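Local coordinates for protein NEQ011 (PDB 6GQ8) that binds iron and, as a superoxide reductase of the desulfoferrodoxin family, probably reduces superoxide in an archaeal symbiont, at residues P36-L48 with T58-E70. Residues are numbered along the deposited sequence; the frame is centred on the assembly and turned at random.
Sequences PNEPSHHIQWVDL and THIARIEFKAHGE. With FE (Fe (III) ion), chain E.
Asp47 OD1 is gripped by two side chains of the facing strand: Arg62 NE at 2.8 Å, through the syn lone pair, and, weakly, His59 NE2 at 3.1 Å; His59 ND1 is hydrogen-bonded to Trp45 NE1 of the third subunit. Arg62 NH2 meets Asp47 OD2 at 2.9 Å, a side-on salt bridge with the carboxylate and guanidinium planes 34° apart. A bend at chi3 (-79°) turns the guanidinium edge back onto its cross-strand neighbour. A leucine in place of Arg62 would probably leave the buried Asp47 carboxylate without its countercharge, and Glu64 of the third subunit without the partner that NH1 supplies.

Val46 and Ile63 form an antiparallel hydrogen-bonded pair, N to O at 3.0 Å each way, and Leu48 O accepts from both Ile60 N and Ala61 N, a classic beta bulge. On the face opposite Asp47, Val46 CG1 presses on Phe65 CZ at 3.6 Å. Toward the Glu38 to His41 turn, the His42 and His68 rings stack face to face, centroids 3.4 Å apart and planes at 10°. Two bonds fix their rotation: His68 ND1 donates to Asn37 OD1 (2.8 Å), and His42 ND1 to Glu38 O. Adjacent His41 NE2 binds the iron with His10, His35, Cys97 and His100.

Strand 43-52 lies between 89-97 and 58-65; Val46 and Leu48 pack on strand 22-29, while Arg62 to Glu64 extend the sheet into the second subunit.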
loop_
_atom_site.group_PDB
_atom_site.type_symbol
_atom_site.label_atom_id
_atom_site.label_comp_id
_atom_site.label_asym_id
_atom_site.label_seq_id
_atom_site.Cartn_x
_atom_site.Cartn_y
_atom_site.Cartn_z
ATOM N N PRO A 36 10.085 -15.438 12.158
ATOM C CA PRO A 36 9.266 -16.404 11.416
ATOM C C PRO A 36 8.522 -15.734 10.270
ATOM O O PRO A 36 8.144 -14.563 10.345
ATOM C CB PRO A 36 8.297 -16.939 12.479
ATOM C CG PRO A 36 9.028 -16.768 13.768
ATOM C CD PRO A 36 9.857 -15.515 13.613
ATOM N N ASN A 37 8.335 -16.489 9.183
ATOM C CA ASN A 37 7.608 -16.014 8.001
ATOM C C ASN A 37 6.544 -17.059 7.684
ATOM O O ASN A 37 6.735 -17.921 6.824
ATOM C CB ASN A 37 8.547 -15.773 6.821
ATOM C CG ASN A 37 7.920 -14.908 5.744
ATOM O OD1 ASN A 37 6.697 -14.785 5.662
ATOM N ND2 ASN A 37 8.757 -14.304 4.909
ATOM N N GLU A 38 5.419 -16.963 8.376
ATOM C CA GLU A 38 4.331 -17.926 8.328
ATOM C C GLU A 38 3.031 -17.198 8.042
ATOM O O GLU A 38 2.929 -15.986 8.263
ATOM C CB GLU A 38 4.231 -18.684 9.660
ATOM C CG GLU A 38 5.533 -19.332 10.099
ATOM C CD GLU A 38 5.538 -19.685 11.573
ATOM O OE1 GLU A 38 4.567 -19.334 12.276
ATOM O OE2 GLU A 38 6.509 -20.325 12.027
ATOM N N PRO A 39 2.005 -17.909 7.554
ATOM C CA PRO A 39 0.734 -17.228 7.252
ATOM C C PRO A 39 0.154 -16.469 8.434
ATOM O O PRO A 39 -0.333 -15.343 8.261
ATOM C CB PRO A 39 -0.174 -18.381 6.808
ATOM C CG PRO A 39 0.770 -19.388 6.234
ATOM C CD PRO A 39 2.003 -19.311 7.094
ATOM N N SER A 40 0.222 -17.036 9.638
ATOM C CA SER A 40 -0.351 -16.416 10.825
ATOM C C SER A 40 0.673 -15.656 11.661
ATOM O O SER A 40 0.342 -15.207 12.763
ATOM C CB SER A 40 -1.057 -17.464 11.686
ATOM O OG SER A 40 -2.134 -18.049 10.977
ATOM N N HIS A 41 1.904 -15.502 11.170
ATOM C CA HIS A 41 2.930 -14.775 11.918
ATOM C C HIS A 41 4.031 -14.378 10.945
ATOM O O HIS A 41 4.823 -15.231 10.534
ATOM C CB HIS A 41 3.485 -15.625 13.057
ATOM C CG HIS A 41 4.413 -14.880 13.965
ATOM N ND1 HIS A 41 5.266 -15.512 14.844
ATOM C CD2 HIS A 41 4.614 -13.552 14.137
ATOM C CE1 HIS A 41 5.958 -14.606 15.512
ATOM N NE2 HIS A 41 5.579 -13.408 15.103
ATOM N N HIS A 42 4.090 -13.094 10.592
ATOM C CA HIS A 42 5.088 -12.630 9.637
ATOM C C HIS A 42 5.225 -11.118 9.728
ATOM O O HIS A 42 4.354 -10.424 10.258
ATOM C CB HIS A 42 4.730 -13.041 8.204
ATOM C CG HIS A 42 3.377 -12.577 7.757
ATOM N ND1 HIS A 42 2.287 -13.416 7.682
ATOM C CD2 HIS A 42 2.939 -11.356 7.365
ATOM C CE1 HIS A 42 1.237 -12.736 7.259
ATOM N NE2 HIS A 42 1.606 -11.483 7.057
ATOM N N ILE A 43 6.341 -10.622 9.201
ATOM C CA ILE A 43 6.544 -9.188 9.047
ATOM C C ILE A 43 5.860 -8.775 7.751
ATOM O O ILE A 43 6.230 -9.239 6.668
ATOM C CB ILE A 43 8.037 -8.831 9.022
ATOM C CG1 ILE A 43 8.756 -9.396 10.253
ATOM C CG2 ILE A 43 8.215 -7.319 8.938
ATOM C CD1 ILE A 43 8.258 -8.854 11.573
ATOM N N GLN A 44 4.855 -7.913 7.861
ATOM C CA GLN A 44 3.997 -7.611 6.722
ATOM C C GLN A 44 4.498 -6.430 5.900
ATOM O O GLN A 44 4.444 -6.474 4.667
ATOM C CB GLN A 44 2.569 -7.344 7.201
ATOM C CG GLN A 44 1.515 -7.461 6.114
ATOM C CD GLN A 44 0.103 -7.412 6.673
ATOM O OE1 GLN A 44 -0.421 -6.337 6.970
ATOM N NE2 GLN A 44 -0.515 -8.580 6.832
ATOM N N TRP A 45 4.982 -5.372 6.546
ATOM C CA TRP A 45 5.368 -4.178 5.805
ATOM C C TRP A 45 6.326 -3.334 6.633
ATOM O O TRP A 45 6.476 -3.526 7.842
ATOM C CB TRP A 45 4.139 -3.354 5.399
ATOM C CG TRP A 45 3.213 -2.996 6.530
ATOM C CD1 TRP A 45 2.058 -3.643 6.883
ATOM C CD2 TRP A 45 3.353 -1.902 7.444
ATOM N NE1 TRP A 45 1.476 -3.018 7.957
ATOM C CE2 TRP A 45 2.246 -1.942 8.317
ATOM C CE3 TRP A 45 4.298 -0.880 7.599
ATOM C CZ2 TRP A 45 2.068 -1.011 9.339
ATOM C CZ3 TRP A 45 4.120 0.043 8.613
ATOM C CH2 TRP A 45 3.013 -0.030 9.471
ATOM N N VAL A 46 6.970 -2.387 5.954
ATOM C CA VAL A 46 7.818 -1.387 6.591
ATOM C C VAL A 46 7.549 -0.037 5.937
ATOM O O VAL A 46 7.497 0.065 4.707
ATOM C CB VAL A 46 9.314 -1.753 6.501
ATOM C CG1 VAL A 46 9.694 -2.119 5.077
ATOM C CG2 VAL A 46 10.175 -0.605 7.005
ATOM N N ASP A 47 7.346 0.990 6.756
ATOM C CA ASP A 47 7.262 2.367 6.290
ATOM C C ASP A 47 8.566 3.081 6.618
ATOM O O ASP A 47 9.115 2.915 7.711
ATOM C CB ASP A 47 6.092 3.107 6.943
ATOM C CG ASP A 47 4.781 2.894 6.215
ATOM O OD1 ASP A 47 4.805 2.710 4.983
ATOM O OD2 ASP A 47 3.720 2.922 6.878
ATOM N N LEU A 48 9.066 3.868 5.666
ATOM C CA LEU A 48 10.301 4.623 5.843
ATOM C C LEU A 48 9.998 6.109 5.733
ATOM O O LEU A 48 9.452 6.561 4.721
ATOM C CB LEU A 48 11.351 4.217 4.808
ATOM C CG LEU A 48 12.668 4.998 4.847
ATOM C CD1 LEU A 48 13.458 4.683 6.111
ATOM C CD2 LEU A 48 13.497 4.719 3.608
ATOM N N THR A 58 8.677 13.229 6.387
ATOM C CA THR A 58 8.263 13.001 5.009
ATOM C C THR A 58 8.283 11.508 4.710
ATOM O O THR A 58 9.299 10.841 4.927
ATOM C CB THR A 58 9.172 13.747 4.031
ATOM O OG1 THR A 58 9.009 15.161 4.206
ATOM C CG2 THR A 58 8.843 13.366 2.596
ATOM N N HIS A 59 7.156 10.988 4.229
ATOM C CA HIS A 59 7.079 9.581 3.864
ATOM C C HIS A 59 7.921 9.338 2.619
ATOM O O HIS A 59 7.680 9.949 1.571
ATOM C CB HIS A 59 5.628 9.172 3.621
ATOM C CG HIS A 59 5.382 7.704 3.767
ATOM N ND1 HIS A 59 4.116 7.156 3.756
ATOM C CD2 HIS A 59 6.237 6.669 3.935
ATOM C CE1 HIS A 59 4.203 5.847 3.908
ATOM N NE2 HIS A 59 5.479 5.526 4.024
ATOM N N ILE A 60 8.907 8.456 2.730
ATOM C CA ILE A 60 9.826 8.175 1.633
ATOM C C ILE A 60 9.410 6.932 0.860
ATOM O O ILE A 60 9.341 6.952 -0.369
ATOM C CB ILE A 60 11.274 8.043 2.156
ATOM C CG1 ILE A 60 11.744 9.348 2.807
ATOM C CG2 ILE A 60 12.205 7.654 1.020
ATOM C CD1 ILE A 60 11.746 10.542 1.870
ATOM N N ALA A 61 9.136 5.835 1.562
ATOM C CA ALA A 61 8.799 4.587 0.895
ATOM C C ALA A 61 7.846 3.775 1.758
ATOM O O ALA A 61 7.828 3.906 2.985
ATOM C CB ALA A 61 10.049 3.761 0.579
ATOM N N ARG A 62 7.042 2.950 1.093
ATOM C CA ARG A 62 6.205 1.946 1.741
ATOM C C ARG A 62 6.433 0.621 1.027
ATOM O O ARG A 62 6.241 0.532 -0.189
ATOM C CB ARG A 62 4.729 2.357 1.702
ATOM C CG ARG A 62 3.736 1.309 2.183
ATOM C CD ARG A 62 2.368 1.940 2.470
ATOM N NE ARG A 62 2.332 2.617 3.765
ATOM C CZ ARG A 62 1.315 3.356 4.201
ATOM N NH1 ARG A 62 0.239 3.531 3.443
ATOM N NH2 ARG A 62 1.371 3.921 5.400
ATOM N N ILE A 63 6.863 -0.398 1.769
ATOM C CA ILE A 63 7.184 -1.700 1.194
ATOM C C ILE A 63 6.320 -2.748 1.877
ATOM O O ILE A 63 6.384 -2.910 3.102
ATOM C CB ILE A 63 8.672 -2.055 1.344
ATOM C CG1 ILE A 63 9.551 -0.952 0.751
ATOM C CG2 ILE A 63 8.963 -3.390 0.674
ATOM C CD1 ILE A 63 10.292 -0.151 1.795
ATOM N N GLU A 64 5.523 -3.460 1.090
ATOM C CA GLU A 64 4.718 -4.568 1.581
ATOM C C GLU A 64 5.367 -5.876 1.150
ATOM O O GLU A 64 5.650 -6.072 -0.037
ATOM C CB GLU A 64 3.284 -4.499 1.053
ATOM C CG GLU A 64 2.533 -3.216 1.367
ATOM C CD GLU A 64 1.512 -3.393 2.478
ATOM O OE1 GLU A 64 1.443 -4.499 3.057
ATOM O OE2 GLU A 64 0.758 -2.434 2.755
ATOM N N PHE A 65 5.627 -6.751 2.120
ATOM C CA PHE A 65 6.135 -8.093 1.857
ATOM C C PHE A 65 4.932 -9.025 1.777
ATOM O O PHE A 65 4.306 -9.327 2.798
ATOM C CB PHE A 65 7.113 -8.512 2.951
ATOM C CG PHE A 65 8.128 -7.453 3.291
ATOM C CD1 PHE A 65 9.126 -7.113 2.389
ATOM C CD2 PHE A 65 8.072 -6.781 4.502
ATOM C CE1 PHE A 65 10.059 -6.136 2.696
ATOM C CE2 PHE A 65 9.000 -5.801 4.813
ATOM C CZ PHE A 65 9.996 -5.481 3.908
ATOM N N LYS A 66 4.606 -9.482 0.567
ATOM C CA LYS A 66 3.269 -9.995 0.287
ATOM C C LYS A 66 3.133 -11.508 0.384
ATOM O O LYS A 66 2.025 -11.995 0.638
ATOM C CB LYS A 66 2.819 -9.553 -1.111
ATOM C CG LYS A 66 2.545 -8.065 -1.238
ATOM C CD LYS A 66 1.425 -7.648 -0.307
ATOM C CE LYS A 66 0.629 -6.485 -0.859
ATOM N NZ LYS A 66 -0.485 -6.163 0.065
ATOM N N ALA A 67 4.205 -12.269 0.183
ATOM C CA ALA A 67 4.125 -13.725 0.159
ATOM C C ALA A 67 4.603 -14.298 1.488
ATOM O O ALA A 67 5.666 -13.917 1.989
ATOM C CB ALA A 67 4.945 -14.302 -0.995
ATOM N N HIS A 68 3.820 -15.222 2.045
ATOM C CA HIS A 68 4.107 -15.813 3.347
ATOM C C HIS A 68 3.728 -17.288 3.350
ATOM O O HIS A 68 3.173 -17.805 4.325
ATOM C CB HIS A 68 3.382 -15.066 4.467
ATOM C CG HIS A 68 3.575 -13.581 4.423
ATOM N ND1 HIS A 68 4.760 -12.974 4.777
ATOM C CD2 HIS A 68 2.731 -12.581 4.070
ATOM C CE1 HIS A 68 4.642 -11.665 4.636
ATOM N NE2 HIS A 68 3.419 -11.401 4.212
ATOM N N GLY A 69 4.021 -17.981 2.254
ATOM C CA GLY A 69 3.771 -19.407 2.141
ATOM C C GLY A 69 2.913 -19.810 0.962
ATOM O O GLY A 69 2.846 -21.009 0.650
ATOM N N GLU A 70 2.259 -18.865 0.291
ATOM C CA GLU A 70 1.438 -19.187 -0.870
ATOM C C GLU A 70 2.279 -19.869 -1.939
ATOM O O GLU A 70 3.218 -19.274 -2.477
ATOM C CB GLU A 70 0.790 -17.919 -1.426
ATOM C CG GLU A 70 -0.237 -17.278 -0.500
ATOM C CD GLU A 70 0.378 -16.302 0.484
ATOM O OE1 GLU A 70 1.620 -16.268 0.595
ATOM O OE2 GLU A 70 -0.384 -15.570 1.148
HETATM FE FE FE E . 6.559 -11.417 15.738
#